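Local coordinates for phosphoribosylaminoimidazole carboxylase, ATPase subunit (Thermus thermophilus, PDB 3AW8), which probably catalyses the ATP-dependent carboxylation of 5-aminoimidazole ribonucleotide by hydrogencarbonate to N5-carboxyaminoimidazole ribonucleotide in purine biosynthesis, at residues A[85-90]-A[237-241]; A[112-116]-A[128-132]; A[193-197]-A[291-296]; A[204-210]-A[362-366]. One frame throughout, in Å; residues are numbered along the deposited sequence.

Contact 1 joins the preATP-grasp domain to the ATP-grasp domain, and contact 2 is nested along the chain inside the loop it closes, although their centres are about 30 Å apart. Contacts 2 and 4 lie nearest to the nucleotide: the side chains of Pro-113 and Trp-204 are each about 7 Å from the bound AMP, while the two contact centres are about 27 Å from each other. Contacts 3 and 4 reach the same antiparallel sheet through the neighbouring strands 193-204 and 207-213, with centres about 26 Å apart. Contacts 1 and 3 lie away from the annotated sites; their nearest atoms are about 7 Å apart. Contacts 1 and 4 occupy opposite sides of the chain's centre.

Contact 1. Residues A[85-90]-A[237-241]; sequences YPPAKA and LDYVG
Pro-86 lays its ring over one face of Tyr-239, with Pro-86 CB 3.9 Å from the ring centroid and 25° off the normal. This is a CH-pi contact: the slightly positive C-H groups of the proline meet the electron-rich phenol, and the two side chains point the same way. Ala-90 approaches that ring at its edge, CB lying 3.9 Å from Tyr-239 CE1; its short side chain lets helix 88-94 come close. Tyr-85 runs alongside Val-240: CB and both methyls of Val-240 gather round Tyr-85 CD2, 3.4 Å from CB, the branched side chain giving a broad apolar surface at that one ring corner. Leu-237 reaches with CD2 to the methylene run of Lys-89, 3.6 Å from Lys-89 CD, so the lysine contributes only its aliphatic part while its amine continues outward.

Helix 220-237 closes here in a Schellman motif. Asp-238, with a positive phi of 59°, is the C-prime residue, and the turn brings its carbonyl O to 3.3 Å from Pro-87 CG. The other side of the contact belongs to the preATP-grasp domain; there the peptide bond before Pro-86 is cis, a form proline tolerates far better than other residues, and the ring faces the ATP-grasp domain. Farther out, Tyr-239 OH is hydrogen-bonded to Val-242 O, Arg-187 bonds Tyr-239 O, and Tyr-85 O is held by Thr-64 OG1.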
loop_
_atom_site.group_PDB
_atom_site.type_symbol
_atom_site.label_atom_id
_atom_site.label_comp_id
_atom_site.label_asym_id
_atom_site.label_seq_id
_atom_site.Cartn_x
_atom_site.Cartn_y
_atom_site.Cartn_z
ATOM N N TYR A 85 12.579 12.524 -15.492
ATOM C CA TYR A 85 12.896 12.989 -14.148
ATOM C C TYR A 85 13.343 11.807 -13.303
ATOM O O TYR A 85 12.711 10.757 -13.329
ATOM C CB TYR A 85 11.678 13.631 -13.488
ATOM C CG TYR A 85 10.900 14.581 -14.369
ATOM C CD1 TYR A 85 9.972 14.103 -15.290
ATOM C CD2 TYR A 85 11.055 15.963 -14.251
ATOM C CE1 TYR A 85 9.209 14.973 -16.068
ATOM C CE2 TYR A 85 10.297 16.843 -15.025
ATOM C CZ TYR A 85 9.374 16.339 -15.930
ATOM O OH TYR A 85 8.612 17.195 -16.694
ATOM N N PRO A 86 14.440 11.956 -12.545
ATOM C CA PRO A 86 15.295 13.140 -12.418
ATOM C C PRO A 86 16.075 13.374 -13.701
ATOM O O PRO A 86 16.085 12.533 -14.591
ATOM C CB PRO A 86 16.222 12.777 -11.259
ATOM C CG PRO A 86 15.415 11.820 -10.459
ATOM C CD PRO A 86 14.804 10.957 -11.528
ATOM N N PRO A 87 16.742 14.533 -13.810
ATOM C CA PRO A 87 17.530 14.870 -15.002
ATOM C C PRO A 87 18.701 13.913 -15.192
ATOM O O PRO A 87 19.272 13.426 -14.215
ATOM C CB PRO A 87 18.001 16.293 -14.712
ATOM C CG PRO A 87 16.926 16.834 -13.831
ATOM C CD PRO A 87 16.649 15.689 -12.900
ATOM N N ALA A 88 19.064 13.662 -16.447
ATOM C CA ALA A 88 20.177 12.769 -16.773
ATOM C C ALA A 88 21.475 13.166 -16.076
ATOM O O ALA A 88 22.328 12.320 -15.812
ATOM C CB ALA A 88 20.395 12.726 -18.284
ATOM N N LYS A 89 21.626 14.452 -15.779
ATOM C CA LYS A 89 22.831 14.937 -15.113
ATOM C C LYS A 89 23.036 14.219 -13.781
ATOM O O LYS A 89 24.152 13.796 -13.465
ATOM C CB LYS A 89 22.731 16.449 -14.874
ATOM C CG LYS A 89 23.993 17.099 -14.298
ATOM C CD LYS A 89 23.712 18.561 -13.951
ATOM C CE LYS A 89 24.923 19.281 -13.361
ATOM N NZ LYS A 89 26.029 19.429 -14.347
ATOM N N ALA A 90 21.957 14.088 -13.006
ATOM C CA ALA A 90 22.002 13.426 -11.703
ATOM C C ALA A 90 22.621 12.031 -11.801
ATOM O O ALA A 90 23.380 11.620 -10.926
ATOM C CB ALA A 90 20.608 13.343 -11.117
ATOM N N LEU A 237 20.973 20.716 -9.297
ATOM C CA LEU A 237 20.718 19.773 -10.385
ATOM C C LEU A 237 19.345 19.908 -11.023
ATOM O O LEU A 237 19.043 19.200 -11.983
ATOM C CB LEU A 237 20.851 18.337 -9.874
ATOM C CG LEU A 237 22.196 17.774 -9.419
ATOM C CD1 LEU A 237 21.956 16.597 -8.482
ATOM C CD2 LEU A 237 23.014 17.356 -10.627
ATOM N N ASP A 238 18.513 20.809 -10.504
ATOM C CA ASP A 238 17.155 20.957 -11.026
ATOM C C ASP A 238 16.494 19.596 -10.860
ATOM O O ASP A 238 15.806 19.090 -11.748
ATOM C CB ASP A 238 17.179 21.347 -12.502
ATOM C CG ASP A 238 16.941 22.826 -12.708
ATOM O OD1 ASP A 238 17.806 23.645 -12.310
ATOM O OD2 ASP A 238 15.872 23.167 -13.258
ATOM N N TYR A 239 16.730 19.016 -9.691
ATOM C CA TYR A 239 16.229 17.703 -9.348
ATOM C C TYR A 239 14.715 17.650 -9.253
ATOM O O TYR A 239 14.073 18.565 -8.735
ATOM C CB TYR A 239 16.829 17.249 -8.013
ATOM C CG TYR A 239 16.874 15.747 -7.855
ATOM C CD1 TYR A 239 17.952 15.012 -8.340
ATOM C CD2 TYR A 239 15.822 15.056 -7.254
ATOM C CE1 TYR A 239 17.984 13.629 -8.233
ATOM C CE2 TYR A 239 15.843 13.668 -7.144
ATOM C CZ TYR A 239 16.927 12.963 -7.633
ATOM O OH TYR A 239 16.976 11.602 -7.502
ATOM N N VAL A 240 14.155 16.566 -9.770
ATOM C CA VAL A 240 12.722 16.337 -9.715
ATOM C C VAL A 240 12.559 14.884 -9.320
ATOM O O VAL A 240 13.043 13.980 -10.008
ATOM C CB VAL A 240 12.042 16.567 -11.068
ATOM C CG1 VAL A 240 10.545 16.361 -10.925
ATOM C CG2 VAL A 240 12.351 17.972 -11.568
ATOM N N GLY A 241 11.893 14.672 -8.195
ATOM C CA GLY A 241 11.687 13.324 -7.705
ATOM C C GLY A 241 12.331 13.155 -6.349
ATOM O O GLY A 241 12.531 14.127 -5.612
#

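Contact 2. Residues A[112-116]-A[128-132]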
loop_
_atom_site.group_PDB
_atom_site.type_symbol
_atom_site.label_atom_id
_atom_site.label_comp_id
_atom_site.label_asym_id
_atom_site.label_seq_id
_atom_site.Cartn_x
_atom_site.Cartn_y
_atom_site.Cartn_z
ATOM N N PRO A 112 34.751 13.348 3.032
ATOM C CA PRO A 112 36.025 12.826 3.530
ATOM C C PRO A 112 37.151 13.324 2.631
ATOM O O PRO A 112 36.916 13.696 1.481
ATOM C CB PRO A 112 35.852 11.312 3.411
ATOM C CG PRO A 112 34.379 11.123 3.537
ATOM C CD PRO A 112 33.827 12.251 2.706
ATOM N N PRO A 113 38.389 13.362 3.144
ATOM C CA PRO A 113 39.454 13.833 2.261
ATOM C C PRO A 113 39.568 12.827 1.120
ATOM O O PRO A 113 39.685 11.620 1.357
ATOM C CB PRO A 113 40.677 13.833 3.174
ATOM C CG PRO A 113 40.378 12.717 4.136
ATOM C CD PRO A 113 38.928 12.969 4.458
ATOM N N PHE A 114 39.511 13.321 -0.113
ATOM C CA PHE A 114 39.595 12.454 -1.280
ATOM C C PHE A 114 40.541 13.023 -2.326
ATOM O O PHE A 114 40.700 14.243 -2.448
ATOM C CB PHE A 114 38.220 12.291 -1.923
ATOM C CG PHE A 114 37.718 13.542 -2.596
ATOM C CD1 PHE A 114 37.085 14.539 -1.861
ATOM C CD2 PHE A 114 37.898 13.730 -3.962
ATOM C CE1 PHE A 114 36.637 15.702 -2.475
ATOM C CE2 PHE A 114 37.456 14.888 -4.586
ATOM C CZ PHE A 114 36.824 15.878 -3.843
ATOM N N HIS A 115 41.148 12.134 -3.105
ATOM C CA HIS A 115 42.066 12.568 -4.141
ATOM C C HIS A 115 42.043 11.606 -5.324
ATOM O O HIS A 115 42.011 10.386 -5.149
ATOM C CB HIS A 115 43.483 12.687 -3.560
ATOM C CG HIS A 115 44.446 13.422 -4.444
ATOM N ND1 HIS A 115 45.169 12.802 -5.441
ATOM C CD2 HIS A 115 44.790 14.731 -4.489
ATOM C CE1 HIS A 115 45.917 13.697 -6.062
ATOM N NE2 HIS A 115 45.706 14.876 -5.503
ATOM N N PRO A 116 42.039 12.154 -6.552
ATOM C CA PRO A 116 42.018 11.368 -7.789
ATOM C C PRO A 116 43.304 10.562 -7.961
ATOM O O PRO A 116 44.398 11.085 -7.754
ATOM C CB PRO A 116 41.867 12.437 -8.872
ATOM C CG PRO A 116 41.170 13.557 -8.165
ATOM C CD PRO A 116 41.888 13.589 -6.850
ATOM N N LYS A 128 49.415 11.140 1.166
ATOM C CA LYS A 128 49.703 11.785 2.443
ATOM C C LYS A 128 48.786 12.991 2.645
ATOM O O LYS A 128 48.390 13.292 3.774
ATOM C CB LYS A 128 51.171 12.222 2.529
ATOM C CG LYS A 128 51.719 12.279 3.968
ATOM C CD LYS A 128 50.939 13.254 4.850
ATOM C CE LYS A 128 51.265 13.086 6.330
ATOM N NZ LYS A 128 52.678 13.427 6.652
ATOM N N ARG A 129 48.442 13.683 1.560
ATOM C CA ARG A 129 47.556 14.839 1.677
ATOM C C ARG A 129 46.136 14.353 1.948
ATOM O O ARG A 129 45.170 15.104 1.802
ATOM C CB ARG A 129 47.585 15.694 0.405
ATOM C CG ARG A 129 47.101 14.987 -0.837
ATOM C CD ARG A 129 47.056 15.918 -2.041
ATOM N NE ARG A 129 46.010 16.933 -1.915
ATOM C CZ ARG A 129 45.671 17.785 -2.880
ATOM N NH1 ARG A 129 46.295 17.749 -4.051
ATOM N NH2 ARG A 129 44.703 18.670 -2.676
ATOM N N VAL A 130 46.029 13.085 2.342
ATOM C CA VAL A 130 44.753 12.452 2.663
ATOM C C VAL A 130 44.856 11.777 4.027
ATOM O O VAL A 130 44.164 12.156 4.970
ATOM C CB VAL A 130 44.365 11.387 1.607
ATOM C CG1 VAL A 130 43.166 10.588 2.087
ATOM C CG2 VAL A 130 44.035 12.061 0.287
ATOM N N GLY A 131 45.724 10.776 4.128
ATOM C CA GLY A 131 45.892 10.089 5.392
ATOM C C GLY A 131 46.155 8.603 5.262
ATOM O O GLY A 131 46.534 8.113 4.200
ATOM N N LEU A 132 45.954 7.886 6.362
ATOM C CA LEU A 132 46.154 6.444 6.406
ATOM C C LEU A 132 45.773 5.918 7.785
ATOM O O LEU A 132 46.146 6.500 8.802
ATOM C CB LEU A 132 47.614 6.090 6.107
ATOM C CG LEU A 132 47.893 5.404 4.769
ATOM C CD1 LEU A 132 49.387 5.152 4.618
ATOM C CD2 LEU A 132 47.126 4.096 4.699
#
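His-115 and Arg-129 cross at about a right angle, their ring and guanidinium planes turned 53° apart. The imidazole offers its CD2-NE2 side: His-115 CD2 stands over one face of the guanidinium, while Arg-129 NH1 lies near the plane of the imidazole at its edge. The 3.3 Å between His-115 NE2 and Arg-129 NH1 does not make a hydrogen bond, because the angle is poor. Arg-129 reaches this place because its CG takes the position between backbone N and carbonyl carbon (chi1 62°) and the chain then bends at chi3 (-69°), bringing CD to 3.5 Å from His-115 CD2. The nearby positive charge would probably disfavour a second proton on the imidazole.

Strand 114-117 is an outermost strand of the four-stranded antiparallel sheet in the ATP-grasp domain. Helix 120-127 leads from it to strand 134-138, which runs parallel to it with strand 169-173 between them, and Arg-129 and Val-130 belong to the loop of this beta-alpha-beta crossover. Pro-113 is backbone-bonded to Gly-173, predicted to bind ATP, and Phe-114 touches Glu-172 of the AMP pocket.

Val-130 sets its two methyls against one side of the strand, spaced along it. CG2 meets His-115 CB at 3.9 Å, while the Val-130 and Pro-113 side chains meet at a slant, CG1 4.1 Å from Pro-113 CG. A beta-branched residue suits this place because its methyls reach two strand residues; Val-130 also touches Leu-171. Pro-116 CD rests over one face of the imidazole, and His-115 ND1 makes a weak bond of 3.0 Å to Pro-116 O.

Contact 3. Residues A[193-197]-A[291-296]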
loop_
_atom_site.group_PDB
_atom_site.type_symbol
_atom_site.label_atom_id
_atom_site.label_comp_id
_atom_site.label_asym_id
_atom_site.label_seq_id
_atom_site.Cartn_x
_atom_site.Cartn_y
_atom_site.Cartn_z
ATOM N N VAL A 193 9.455 21.353 -2.258
ATOM C CA VAL A 193 10.373 20.363 -1.707
ATOM C C VAL A 193 9.833 19.787 -0.405
ATOM O O VAL A 193 8.846 20.284 0.143
ATOM C CB VAL A 193 11.779 20.962 -1.444
ATOM C CG1 VAL A 193 12.348 21.552 -2.729
ATOM C CG2 VAL A 193 11.705 22.007 -0.346
ATOM N N ALA A 194 10.487 18.734 0.079
ATOM C CA ALA A 194 10.087 18.063 1.311
ATOM C C ALA A 194 11.244 17.203 1.792
ATOM O O ALA A 194 12.074 16.789 0.987
ATOM C CB ALA A 194 8.865 17.201 1.054
ATOM N N PHE A 195 11.299 16.930 3.092
ATOM C CA PHE A 195 12.390 16.133 3.650
ATOM C C PHE A 195 11.885 15.127 4.676
ATOM O O PHE A 195 10.984 15.433 5.465
ATOM C CB PHE A 195 13.421 17.062 4.304
ATOM C CG PHE A 195 13.903 18.160 3.396
ATOM C CD1 PHE A 195 15.064 18.005 2.646
ATOM C CD2 PHE A 195 13.147 19.318 3.226
ATOM C CE1 PHE A 195 15.461 18.987 1.737
ATOM C CE2 PHE A 195 13.538 20.299 2.320
ATOM C CZ PHE A 195 14.696 20.133 1.572
ATOM N N TYR A 196 12.464 13.929 4.661
ATOM C CA TYR A 196 12.087 12.872 5.599
ATOM C C TYR A 196 13.015 12.944 6.789
ATOM O O TYR A 196 14.094 13.519 6.706
ATOM C CB TYR A 196 12.239 11.479 4.956
ATOM C CG TYR A 196 11.147 11.116 3.989
ATOM C CD1 TYR A 196 9.967 10.513 4.431
ATOM C CD2 TYR A 196 11.258 11.441 2.635
ATOM C CE1 TYR A 196 8.913 10.248 3.539
ATOM C CE2 TYR A 196 10.220 11.187 1.743
ATOM C CZ TYR A 196 9.051 10.598 2.200
ATOM O OH TYR A 196 8.007 10.431 1.328
ATOM N N PRO A 197 12.610 12.362 7.921
ATOM C CA PRO A 197 13.504 12.409 9.078
ATOM C C PRO A 197 14.807 11.720 8.676
ATOM O O PRO A 197 14.811 10.889 7.770
ATOM C CB PRO A 197 12.743 11.604 10.128
ATOM C CG PRO A 197 11.313 11.864 9.773
ATOM C CD PRO A 197 11.316 11.757 8.274
ATOM N N LEU A 291 3.326 17.614 -3.157
ATOM C CA LEU A 291 4.018 16.569 -2.423
ATOM C C LEU A 291 3.240 16.241 -1.164
ATOM O O LEU A 291 2.540 17.090 -0.622
ATOM C CB LEU A 291 5.427 17.029 -2.063
ATOM C CG LEU A 291 6.525 16.762 -3.095
ATOM C CD1 LEU A 291 5.982 16.813 -4.513
ATOM C CD2 LEU A 291 7.634 17.782 -2.890
ATOM N N GLY A 292 3.356 15.003 -0.706
ATOM C CA GLY A 292 2.649 14.597 0.490
ATOM C C GLY A 292 3.513 14.775 1.719
ATOM O O GLY A 292 4.742 14.858 1.633
ATOM N N SER A 293 2.859 14.839 2.871
ATOM C CA SER A 293 3.542 15.004 4.141
ATOM C C SER A 293 4.558 13.890 4.377
ATOM O O SER A 293 4.312 12.724 4.055
ATOM C CB SER A 293 2.519 15.022 5.279
ATOM O OG SER A 293 3.166 15.079 6.538
ATOM N N THR A 294 5.700 14.259 4.948
ATOM C CA THR A 294 6.752 13.301 5.241
ATOM C C THR A 294 6.812 12.987 6.735
ATOM O O THR A 294 7.718 12.292 7.197
ATOM C CB THR A 294 8.116 13.835 4.800
ATOM O OG1 THR A 294 8.276 15.168 5.296
ATOM C CG2 THR A 294 8.225 13.842 3.284
ATOM N N ALA A 295 5.844 13.494 7.487
ATOM C CA ALA A 295 5.818 13.260 8.925
ATOM C C ALA A 295 5.836 11.763 9.252
ATOM O O ALA A 295 5.129 10.973 8.630
ATOM C CB ALA A 295 4.588 13.920 9.531
ATOM N N PRO A 296 6.659 11.355 10.229
ATOM C CA PRO A 296 6.746 9.942 10.612
ATOM C C PRO A 296 5.594 9.468 11.487
ATOM O O PRO A 296 5.013 10.243 12.244
ATOM C CB PRO A 296 8.078 9.868 11.350
ATOM C CG PRO A 296 8.161 11.200 11.998
ATOM C CD PRO A 296 7.702 12.143 10.906
#
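Thr-294 fills the close-fitting part of this contact, using both side-chain branches. OG1 donates a hydrogen bond of 2.7 Å to Phe-195 O, arriving from above the carbonyl plane, 49° out of it. CG2 sits over the centre of the Tyr-196 ring, 3.5 Å from its centroid and 12° off the normal, a CH-pi contact. A chi1 of 49° sets the hydroxyl toward the strand and the methyl over the ring, which explains why threonine, with one polar and one apolar branch, fits here. The ring is steadied by Tyr-196 OH, bonded to Thr-276 O.

Away from Thr-294 the packing slackens. Leu-291 CD2 rests on the strand backbone, 3.9 Å from Val-193 C, and lies 4.2 Å from Ala-194 CB, while Pro-197 CG meets Pro-296 CD at 3.8 Å, an apolar touch. Ser-293 turns its side chain away, where OG accepts from Ala-295 N in an ST turn, and Glu-319 of the second subunit packs against it.

Phe-195 points the opposite way, into helix 220-237. Strand 193-204 is covered by a helix on one face and by loop 291-296 on the other, within the large antiparallel sheet that the ATP-grasp domain shares with the C-terminal domain.

Contact 4. Residues A[204-210]-A[362-366]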
loop_
_atom_site.group_PDB
_atom_site.type_symbol
_atom_site.label_atom_id
_atom_site.label_comp_id
_atom_site.label_asym_id
_atom_site.label_seq_id
_atom_site.Cartn_x
_atom_site.Cartn_y
_atom_site.Cartn_z
ATOM N N TRP A 204 26.548 -4.337 6.826
ATOM C CA TRP A 204 27.318 -5.480 7.254
ATOM C C TRP A 204 27.578 -6.317 6.014
ATOM O O TRP A 204 26.640 -6.735 5.328
ATOM C CB TRP A 204 26.538 -6.281 8.303
ATOM C CG TRP A 204 27.360 -7.317 9.031
ATOM C CD1 TRP A 204 27.475 -8.647 8.725
ATOM C CD2 TRP A 204 28.169 -7.102 10.196
ATOM N NE1 TRP A 204 28.304 -9.274 9.631
ATOM C CE2 TRP A 204 28.743 -8.349 10.544
ATOM C CE3 TRP A 204 28.466 -5.978 10.979
ATOM C CZ2 TRP A 204 29.592 -8.500 11.642
ATOM C CZ3 TRP A 204 29.313 -6.127 12.072
ATOM C CH2 TRP A 204 29.866 -7.381 12.393
ATOM N N GLY A 205 28.856 -6.547 5.722
ATOM C CA GLY A 205 29.215 -7.328 4.555
ATOM C C GLY A 205 29.000 -6.521 3.286
ATOM O O GLY A 205 28.849 -7.079 2.193
ATOM N N GLY A 206 28.982 -5.199 3.444
ATOM C CA GLY A 206 28.785 -4.317 2.317
ATOM C C GLY A 206 27.335 -4.241 1.872
ATOM O O GLY A 206 27.056 -3.795 0.751
ATOM N N ILE A 207 26.410 -4.672 2.734
ATOM C CA ILE A 207 24.985 -4.637 2.400
ATOM C C ILE A 207 24.183 -3.996 3.520
ATOM O O ILE A 207 24.395 -4.318 4.688
ATOM C CB ILE A 207 24.414 -6.053 2.197
ATOM C CG1 ILE A 207 25.332 -6.877 1.293
ATOM C CG2 ILE A 207 23.025 -5.960 1.598
ATOM C CD1 ILE A 207 24.861 -8.312 1.089
ATOM N N LEU A 208 23.268 -3.092 3.178
ATOM C CA LEU A 208 22.426 -2.456 4.187
ATOM C C LEU A 208 21.649 -3.576 4.885
ATOM O O LEU A 208 20.997 -4.395 4.229
ATOM C CB LEU A 208 21.428 -1.482 3.546
ATOM C CG LEU A 208 20.386 -0.904 4.513
ATOM C CD1 LEU A 208 21.087 0.009 5.489
ATOM C CD2 LEU A 208 19.309 -0.138 3.765
ATOM N N ARG A 209 21.722 -3.610 6.214
ATOM C CA ARG A 209 21.036 -4.641 6.984
ATOM C C ARG A 209 19.883 -4.099 7.797
ATOM O O ARG A 209 18.857 -4.755 7.919
ATOM C CB ARG A 209 22.013 -5.334 7.928
ATOM C CG ARG A 209 23.196 -5.951 7.234
ATOM C CD ARG A 209 22.803 -7.139 6.373
ATOM N NE ARG A 209 23.971 -7.664 5.672
ATOM C CZ ARG A 209 24.031 -8.867 5.112
ATOM N NH1 ARG A 209 22.987 -9.686 5.166
ATOM N NH2 ARG A 209 25.142 -9.256 4.503
ATOM N N LEU A 210 20.041 -2.897 8.338
ATOM C CA LEU A 210 18.997 -2.329 9.170
ATOM C C LEU A 210 18.924 -0.815 9.091
ATOM O O LEU A 210 19.951 -0.139 9.017
ATOM C CB LEU A 210 19.240 -2.732 10.628
ATOM C CG LEU A 210 18.219 -2.247 11.657
ATOM C CD1 LEU A 210 17.094 -3.272 11.760
ATOM C CD2 LEU A 210 18.890 -2.058 13.012
ATOM N N GLU A 362 22.831 -12.655 9.678
ATOM C CA GLU A 362 23.696 -11.512 9.398
ATOM C C GLU A 362 23.083 -10.159 9.739
ATOM O O GLU A 362 23.319 -9.181 9.034
ATOM C CB GLU A 362 24.113 -11.493 7.929
ATOM C CG GLU A 362 24.955 -12.664 7.482
ATOM C CD GLU A 362 25.309 -12.571 6.005
ATOM O OE1 GLU A 362 24.373 -12.475 5.173
ATOM O OE2 GLU A 362 26.518 -12.590 5.672
ATOM N N LEU A 363 22.292 -10.096 10.805
ATOM C CA LEU A 363 21.698 -8.828 11.210
ATOM C C LEU A 363 22.462 -8.303 12.428
ATOM O O LEU A 363 22.347 -8.846 13.531
ATOM C CB LEU A 363 20.214 -9.006 11.539
ATOM C CG LEU A 363 19.466 -7.750 12.001
ATOM C CD1 LEU A 363 19.606 -6.649 10.970
ATOM C CD2 LEU A 363 18.000 -8.076 12.221
ATOM N N PRO A 364 23.269 -7.241 12.235
ATOM C CA PRO A 364 24.071 -6.629 13.305
ATOM C C PRO A 364 23.289 -5.758 14.277
ATOM O O PRO A 364 23.322 -4.530 14.188
ATOM C CB PRO A 364 25.119 -5.829 12.535
ATOM C CG PRO A 364 24.342 -5.350 11.350
ATOM C CD PRO A 364 23.554 -6.593 10.939
ATOM N N TRP A 365 22.591 -6.392 15.209
ATOM C CA TRP A 365 21.831 -5.637 16.188
ATOM C C TRP A 365 21.828 -6.302 17.556
ATOM O O TRP A 365 21.877 -7.530 17.664
ATOM C CB TRP A 365 20.395 -5.458 15.716
ATOM C CG TRP A 365 19.561 -4.626 16.641
ATOM C CD1 TRP A 365 19.560 -3.262 16.756
ATOM C CD2 TRP A 365 18.617 -5.110 17.593
ATOM N NE1 TRP A 365 18.667 -2.868 17.723
ATOM C CE2 TRP A 365 18.075 -3.982 18.255
ATOM C CE3 TRP A 365 18.174 -6.389 17.955
ATOM C CZ2 TRP A 365 17.110 -4.096 19.258
ATOM C CZ3 TRP A 365 17.214 -6.505 18.953
ATOM C CH2 TRP A 365 16.691 -5.363 19.594
ATOM N N GLU A 366 21.778 -5.480 18.598
ATOM C CA GLU A 366 21.748 -5.979 19.962
ATOM C C GLU A 366 20.706 -5.211 20.776
ATOM O O GLU A 366 19.793 -5.866 21.323
ATOM C CB GLU A 366 23.128 -5.844 20.609
ATOM C CG GLU A 366 23.689 -7.166 21.132
ATOM C CD GLU A 366 24.645 -7.845 20.159
ATOM O OE1 GLU A 366 25.806 -7.390 20.061
ATOM O OE2 GLU A 366 24.237 -8.828 19.495
#
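Arg-209, at a classic beta bulge where it and Leu-210 both face Arg-202, reaches across to the C-terminal segment 362-366. Its strand follows a type I' hairpin turn, where Gly-205 and Gly-206 both take positive phi, a region that favours glycine. Arg-209 CB packs on Pro-364 CD at 3.6 Å. The chain then bends at chi2 (-68°), so that Arg-209 CD passes 3.4 Å from Glu-362 O. The guanidinium is turned side-on to its own hairpin: NE and NH2 both donate to Trp-204 O, at 2.8 and 3.0 Å, from the same face of that carbonyl, which fixes the group's rotation. Arg-209 NH1, at the tip, meets Glu-362 OE1 at 3.1 Å in a salt bridge whose hydrogen bonds are weak; the carboxylate is turned 72° from the guanidinium plane. Glu-362 CB lies over one guanidinium face.

Pro-364, the centre of an inverse gamma turn, wedges between Arg-209 and Trp-204. The indole of Trp-204 slides past it with CE3 3.7 Å from Pro-364 CB, two apolar surfaces suited to each other. Farther along, Leu-363 CD1 touches Leu-210 CB at 3.9 Å, and Leu-210 CD2 comes obliquely to 4.0 Å from Trp-365 CD1.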